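Local coordinates for phenazine biosynthesis protein PhzF family (Enterococcus faecalis, PDB 1S7J), which probably acts as an isomerase and belongs to the PhzF family of phenazine biosynthesis-like proteins, at residues E46-V51 with L76-V81; E27-L30 with V34-N37; Y57-F62 with G100-T105. All coordinates share one frame; numbering follows the deposited sequence.

From the N terminus, contact 2 comes first. It closes the short turn by which the loop after strand 19-25 enters helix 32-42. The chain then runs into strand 47-53, where contact 1 opens; that contact closes when the chain reaches helix 72-85. Contact 3 opens on strand 56-62, before contact 1 has closed, and ends on strand 100-107, so these two cross. Contact 2 stands in series with both. Strands 47-53 and 56-62 are antiparallel neighbours, with backbone hydrogen bonds from Thr47 to Phe62 and from Phe49 to Arg60. One side of this pair faces helix 72-85 and strand 100-107. Phe49 and Phe62 point to the other side, where they touch Met35 of contact 2.

Contact 1. Residues E46-V51 with L76-V81; sequences ETAFTV and LATAFV
Thr78 of helix 72-85 meets Ala48 and Thr50, which lie two residues apart on strand 47-53. Its CA-CB bond heads for the strand, and the side chain forks at CB. The hydroxyl branch comes up against the Ala48 methyl, with Thr78 OG1 3.3 Å from Ala48 CB. This is packing, since a methyl offers no hydrogen bond. The hydroxyl turns back to its own helix and bonds to the carbonyl O of Ala74, one turn earlier. That buried oxygen is therefore satisfied without the strand.

The arrangement fits the DAP-epimerase-like fold of this family, in which strands wrap round a central helix. Leu59 of the adjoining strand 56-62 also touches Thr78 and Ala48.

The other branch, Thr78 CG2, lies anti to the backbone N and reaches Thr50. It is 3.8 Å from Thr50 CG2 and 4.1 Å from Thr50 CB. Here the two threonine side chains meet at a slant, methyl against methyl. At chi1 -172° Thr50 OG1 is anti to its backbone N and bonds to the carbonyl O of Ala58 on strand 56-62; CG2 sits between the backbone N and the carbonyl carbon and faces Thr78.

Contact 2. Residues E27-L30 with V34-N37; sequences EKWL and VMQN
A Met-aromatic contact between Trp29 and Met35 joins the loop after strand 19-25 to the first half of helix 32-42. Met35 SD is 3.7 Å from Trp29 CZ3 and equally near CE3. It lies 4.8 Å from the centroid of the six-membered ring, 71° off the ring normal, an oblique approach. The methionine chain crosses the direction of the indole side chain at about a right angle. A bend at its last torsion (chi3 -94°) turns CE back along the ring, where it comes 3.7 Å from Trp29 CE3. The same methyl is modelled only 3.0 Å from Leu30 O. That is short for carbon and oxygen, so its exact placing is doubtful.

The loop and helix here lie on the outer side of strands 47-53 and 56-62, away from helix 72-85, in the DAP-epimerase-like fold of the family. Trp29 rests on Phe49, Val51 and Ala58 of those strands and makes a cation-pi contact with Arg60. Met35 touches Phe49, Arg60 and Phe62.

Leu30 supplies the rest of the contact. Its CB packs 3.8 Å from Met35 CG, near the base of both side chains. Further out, Leu30 CD1 meets Val34 CG1 at 4.4 Å, a looser touch between branch ends. Val34 also leans on Leu260, close to the C terminus.

Contact 3. Residues Y57-F62 with G100-T105; sequences YALRWF and GPLAVT
Trp61 NE1 donates a hydrogen bond to Thr75 OG1 of helix 72-85, and the same indole meets Leu102 at its benzene edge. The bond satisfies the one polar atom of a buried ring and ties the indole to the helix. Leu102 comes from the opposite direction, out of strand 100-107. Its CD1 lies in the plane of the indole, 3.8 Å from Trp61 CZ2 and 3.9 Å from Trp61 CH2. The leucine methyl thus abuts the rim of the six-membered ring and does not stack on a face.

One face of the ring is covered by a residue of its own strand. Leu59 CB stands 4.1 Å above the plane, offset toward the rim. Two residues apart, Leu59 and Trp61 share one side of the strand. Leu59 also reaches across to the same leucine branch, with Leu59 CD1 4.4 Å from Leu102 CD1. Leu102 CG lies beside the backbone N (chi1 -51°), and chi2 of 164° then carries CD1 to the indole edge and Leu59.

The CA atoms of Leu59 and Leu102 are 9.0 Å apart, and no hydrogen bond links the two segments. The strands are not paired with each other here. Ser97 of strand 92-97 touches both Trp61 and Leu102. The nearest side-chain atoms of Trp61 and Glu46, the predicted active-site residue, are about 5 Å apart. The two strands therefore meet through apolar side-chain packing alone, chiefly Leu102 on the Trp61 edge, while the bond to Thr75 probably limits how the indole can turn.

Contact 1. Residues E46-V51 with L76-V81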
# COMPACT_ATOMS: atom_id res chain seq x y z
N GLU A 46 -10.28 1.25 0.23
CA GLU A 46 -10.59 -0.12 0.65
C GLU A 46 -11.25 -0.07 2.02
O GLU A 46 -11.00 0.86 2.80
CB GLU A 46 -9.28 -0.96 0.78
CG GLU A 46 -8.76 -1.64 -0.50
CD GLU A 46 -7.92 -0.72 -1.41
OE1 GLU A 46 -7.83 -1.01 -2.63
OE2 GLU A 46 -7.35 0.26 -0.90
N THR A 47 -12.09 -1.06 2.30
CA THR A 47 -12.76 -1.20 3.59
C THR A 47 -12.43 -2.61 4.08
O THR A 47 -12.83 -3.59 3.48
CB THR A 47 -14.28 -1.06 3.47
OG1 THR A 47 -14.61 0.25 3.02
CG2 THR A 47 -14.94 -1.28 4.85
N ALA A 48 -11.68 -2.69 5.17
CA ALA A 48 -11.28 -3.97 5.74
C ALA A 48 -12.19 -4.43 6.87
O ALA A 48 -12.52 -3.67 7.75
CB ALA A 48 -9.84 -3.89 6.23
N PHE A 49 -12.63 -5.68 6.80
CA PHE A 49 -13.48 -6.27 7.82
C PHE A 49 -12.71 -7.43 8.44
O PHE A 49 -12.14 -8.26 7.72
CB PHE A 49 -14.77 -6.81 7.20
CG PHE A 49 -15.58 -5.78 6.49
CD1 PHE A 49 -15.25 -5.38 5.20
CD2 PHE A 49 -16.67 -5.18 7.11
CE1 PHE A 49 -15.99 -4.42 4.53
CE2 PHE A 49 -17.42 -4.21 6.45
CZ PHE A 49 -17.08 -3.83 5.16
N THR A 50 -12.68 -7.49 9.77
CA THR A 50 -11.96 -8.55 10.46
C THR A 50 -12.76 -9.13 11.62
O THR A 50 -13.61 -8.46 12.20
CB THR A 50 -10.58 -8.04 10.98
OG1 THR A 50 -9.81 -9.13 11.48
CG2 THR A 50 -10.77 -7.01 12.09
N VAL A 51 -12.53 -10.42 11.90
CA VAL A 51 -13.19 -11.10 13.02
C VAL A 51 -12.21 -12.09 13.66
O VAL A 51 -11.61 -12.93 12.98
CB VAL A 51 -14.50 -11.82 12.61
CG1 VAL A 51 -15.28 -12.41 13.78
CG2 VAL A 51 -15.43 -10.94 11.80
N LEU A 76 -2.34 -2.72 7.45
CA LEU A 76 -1.65 -1.94 8.45
C LEU A 76 -2.68 -1.20 9.28
O LEU A 76 -2.57 -1.10 10.50
CB LEU A 76 -0.71 -0.94 7.76
CG LEU A 76 0.20 -0.04 8.60
CD1 LEU A 76 1.36 0.42 7.76
CD2 LEU A 76 -0.56 1.15 9.17
N ALA A 77 -3.71 -0.68 8.60
CA ALA A 77 -4.78 0.05 9.24
C ALA A 77 -5.52 -0.83 10.20
O ALA A 77 -5.76 -0.44 11.34
CB ALA A 77 -5.74 0.61 8.18
N THR A 78 -5.91 -2.03 9.76
CA THR A 78 -6.62 -2.98 10.60
C THR A 78 -5.80 -3.35 11.81
O THR A 78 -6.33 -3.61 12.88
CB THR A 78 -6.95 -4.24 9.86
OG1 THR A 78 -7.78 -3.93 8.75
CG2 THR A 78 -7.68 -5.21 10.76
N ALA A 79 -4.49 -3.43 11.61
CA ALA A 79 -3.57 -3.77 12.68
C ALA A 79 -3.57 -2.62 13.68
O ALA A 79 -3.70 -2.82 14.89
CB ALA A 79 -2.16 -3.97 12.11
N PHE A 80 -3.39 -1.41 13.15
CA PHE A 80 -3.37 -0.20 13.93
C PHE A 80 -4.54 -0.09 14.90
O PHE A 80 -4.35 0.21 16.07
CB PHE A 80 -3.33 1.01 13.00
CG PHE A 80 -3.59 2.33 13.69
CD1 PHE A 80 -2.56 3.03 14.29
CD2 PHE A 80 -4.87 2.88 13.69
CE1 PHE A 80 -2.80 4.26 14.89
CE2 PHE A 80 -5.11 4.11 14.29
CZ PHE A 80 -4.08 4.79 14.89
N VAL A 81 -5.77 -0.35 14.42
CA VAL A 81 -6.92 -0.25 15.29
C VAL A 81 -7.04 -1.38 16.30
O VAL A 81 -7.66 -1.21 17.35
CB VAL A 81 -8.23 -0.09 14.51
CG1 VAL A 81 -7.97 0.49 13.15
CG2 VAL A 81 -9.02 -1.35 14.46

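Contact 2. Residues E27-L30 with V34-N37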
# COMPACT_ATOMS: atom_id res chain seq x y z
N GLU A 27 -17.77 -8.84 15.54
CA GLU A 27 -17.77 -9.95 16.49
C GLU A 27 -18.13 -11.26 15.79
O GLU A 27 -17.96 -12.35 16.34
CB GLU A 27 -18.73 -9.66 17.65
CG GLU A 27 -20.13 -9.22 17.25
CD GLU A 27 -21.01 -8.89 18.45
OE1 GLU A 27 -20.54 -8.15 19.35
OE2 GLU A 27 -22.16 -9.37 18.49
N LYS A 28 -18.64 -11.13 14.56
CA LYS A 28 -19.03 -12.25 13.70
C LYS A 28 -19.09 -11.73 12.26
O LYS A 28 -19.09 -10.53 12.03
CB LYS A 28 -20.38 -12.85 14.13
CG LYS A 28 -21.51 -11.85 14.21
CD LYS A 28 -22.78 -12.47 14.75
CE LYS A 28 -23.88 -11.43 14.90
NZ LYS A 28 -25.18 -12.02 15.32
N TRP A 29 -19.12 -12.64 11.30
CA TRP A 29 -19.16 -12.24 9.91
C TRP A 29 -20.50 -11.77 9.37
O TRP A 29 -21.54 -12.40 9.60
CB TRP A 29 -18.62 -13.34 9.02
CG TRP A 29 -17.13 -13.43 9.01
CD1 TRP A 29 -16.38 -14.49 9.40
CD2 TRP A 29 -16.21 -12.42 8.54
NE1 TRP A 29 -15.04 -14.22 9.21
CE2 TRP A 29 -14.91 -12.96 8.68
CE3 TRP A 29 -16.35 -11.14 8.03
CZ2 TRP A 29 -13.76 -12.25 8.32
CZ3 TRP A 29 -15.20 -10.43 7.67
CH2 TRP A 29 -13.93 -10.99 7.82
N LEU A 30 -20.46 -10.66 8.64
CA LEU A 30 -21.64 -10.10 8.00
C LEU A 30 -21.72 -10.78 6.64
O LEU A 30 -20.74 -11.36 6.17
CB LEU A 30 -21.45 -8.59 7.80
CG LEU A 30 -21.56 -7.65 9.01
CD1 LEU A 30 -20.98 -6.29 8.68
CD2 LEU A 30 -23.02 -7.53 9.44
N VAL A 34 -23.62 -7.33 2.29
CA VAL A 34 -23.57 -6.22 3.22
C VAL A 34 -22.20 -5.58 3.30
O VAL A 34 -22.09 -4.36 3.41
CB VAL A 34 -23.99 -6.66 4.61
CG1 VAL A 34 -23.97 -5.48 5.56
CG2 VAL A 34 -25.37 -7.29 4.56
N MET A 35 -21.16 -6.40 3.30
CA MET A 35 -19.81 -5.89 3.37
C MET A 35 -19.43 -5.14 2.10
O MET A 35 -18.63 -4.19 2.14
CB MET A 35 -18.83 -7.02 3.64
CG MET A 35 -18.99 -7.66 5.01
SD MET A 35 -17.57 -8.70 5.47
CE MET A 35 -18.18 -10.30 4.91
N GLN A 36 -19.96 -5.60 0.97
CA GLN A 36 -19.71 -4.97 -0.32
C GLN A 36 -20.38 -3.61 -0.32
O GLN A 36 -19.79 -2.59 -0.68
CB GLN A 36 -20.31 -5.81 -1.44
CG GLN A 36 -20.08 -5.23 -2.84
CD GLN A 36 -18.61 -5.28 -3.23
OE1 GLN A 36 -18.13 -6.30 -3.73
NE2 GLN A 36 -17.89 -4.17 -3.01
N ASN A 37 -21.64 -3.61 0.11
CA ASN A 37 -22.45 -2.40 0.18
C ASN A 37 -21.85 -1.35 1.08
O ASN A 37 -21.98 -0.16 0.83
CB ASN A 37 -23.88 -2.73 0.60
CG ASN A 37 -24.74 -3.21 -0.56
OD1 ASN A 37 -25.73 -3.92 -0.36
ND2 ASN A 37 -24.39 -2.79 -1.76

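Contact 3. Residues Y57-F62 with G100-T105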
# COMPACT_ATOMS: atom_id res chain seq x y z
N TYR A 57 -6.71 -13.28 13.30
CA TYR A 57 -7.81 -12.43 12.89
C TYR A 57 -8.05 -12.64 11.40
O TYR A 57 -7.15 -12.43 10.58
CB TYR A 57 -7.52 -10.95 13.17
CG TYR A 57 -7.64 -10.54 14.62
CD1 TYR A 57 -6.54 -10.59 15.48
CD2 TYR A 57 -8.85 -10.05 15.13
CE1 TYR A 57 -6.63 -10.16 16.79
CE2 TYR A 57 -8.96 -9.63 16.45
CZ TYR A 57 -7.84 -9.68 17.28
OH TYR A 57 -7.93 -9.25 18.58
N ALA A 58 -9.24 -13.12 11.06
CA ALA A 58 -9.60 -13.35 9.68
C ALA A 58 -9.82 -11.98 8.98
O ALA A 58 -10.68 -11.20 9.39
CB ALA A 58 -10.87 -14.18 9.61
N LEU A 59 -9.01 -11.69 7.96
CA LEU A 59 -9.12 -10.44 7.22
C LEU A 59 -9.92 -10.59 5.94
O LEU A 59 -9.93 -11.66 5.32
CB LEU A 59 -7.74 -9.88 6.89
CG LEU A 59 -7.36 -8.54 7.52
CD1 LEU A 59 -6.02 -8.11 6.97
CD2 LEU A 59 -8.42 -7.47 7.24
N ARG A 60 -10.50 -9.47 5.51
CA ARG A 60 -11.32 -9.41 4.31
C ARG A 60 -11.26 -7.95 3.81
O ARG A 60 -11.49 -7.02 4.59
CB ARG A 60 -12.75 -9.74 4.67
CG ARG A 60 -13.49 -10.56 3.68
CD ARG A 60 -13.58 -12.00 4.13
NE ARG A 60 -14.95 -12.52 4.03
CZ ARG A 60 -15.61 -12.71 2.89
NH1 ARG A 60 -16.84 -13.20 2.90
NH2 ARG A 60 -15.03 -12.42 1.73
N TRP A 61 -10.90 -7.75 2.55
CA TRP A 61 -10.84 -6.40 2.00
C TRP A 61 -11.84 -6.26 0.88
O TRP A 61 -12.06 -7.19 0.11
CB TRP A 61 -9.46 -6.07 1.44
CG TRP A 61 -8.32 -6.47 2.28
CD1 TRP A 61 -7.58 -5.67 3.11
CD2 TRP A 61 -7.71 -7.76 2.33
NE1 TRP A 61 -6.54 -6.38 3.65
CE2 TRP A 61 -6.60 -7.67 3.19
CE3 TRP A 61 -7.99 -9.00 1.71
CZ2 TRP A 61 -5.76 -8.76 3.45
CZ3 TRP A 61 -7.16 -10.08 1.97
CH2 TRP A 61 -6.06 -9.95 2.83
N PHE A 62 -12.44 -5.07 0.79
CA PHE A 62 -13.41 -4.74 -0.24
C PHE A 62 -13.18 -3.34 -0.74
O PHE A 62 -12.79 -2.46 0.03
CB PHE A 62 -14.83 -4.76 0.34
CG PHE A 62 -15.36 -6.12 0.62
CD1 PHE A 62 -15.08 -6.77 1.82
CD2 PHE A 62 -16.18 -6.76 -0.30
CE1 PHE A 62 -15.60 -8.02 2.10
CE2 PHE A 62 -16.72 -8.02 -0.03
CZ PHE A 62 -16.43 -8.65 1.17
N GLY A 100 -3.58 -16.47 2.38
CA GLY A 100 -2.73 -17.06 3.40
C GLY A 100 -2.42 -16.17 4.57
O GLY A 100 -2.65 -14.97 4.53
N PRO A 101 -1.85 -16.74 5.65
CA PRO A 101 -1.49 -16.02 6.87
C PRO A 101 -0.65 -14.78 6.64
O PRO A 101 0.28 -14.77 5.83
CB PRO A 101 -0.74 -17.08 7.68
CG PRO A 101 -0.19 -18.00 6.61
CD PRO A 101 -1.38 -18.13 5.71
N LEU A 102 -0.99 -13.73 7.38
CA LEU A 102 -0.31 -12.44 7.32
C LEU A 102 0.03 -12.04 8.74
O LEU A 102 -0.68 -12.40 9.68
CB LEU A 102 -1.24 -11.40 6.70
CG LEU A 102 -1.91 -11.76 5.38
CD1 LEU A 102 -3.07 -10.84 5.11
CD2 LEU A 102 -0.88 -11.68 4.27
N ALA A 103 1.09 -11.26 8.90
CA ALA A 103 1.52 -10.81 10.20
C ALA A 103 2.02 -9.39 10.16
O ALA A 103 2.74 -9.00 9.24
CB ALA A 103 2.61 -11.72 10.74
N VAL A 104 1.60 -8.60 11.15
CA VAL A 104 2.04 -7.21 11.26
C VAL A 104 2.66 -7.09 12.64
O VAL A 104 2.12 -7.63 13.61
CB VAL A 104 0.82 -6.20 11.13
CG1 VAL A 104 1.33 -4.76 11.15
CG2 VAL A 104 0.06 -6.46 9.83
N THR A 105 3.76 -6.40 12.75
CA THR A 105 4.43 -6.27 14.02
C THR A 105 4.53 -4.83 14.42
O THR A 105 4.95 -3.97 13.61
CB THR A 105 5.85 -6.89 13.96
OG1 THR A 105 5.76 -8.26 13.53
CG2 THR A 105 6.51 -6.84 15.32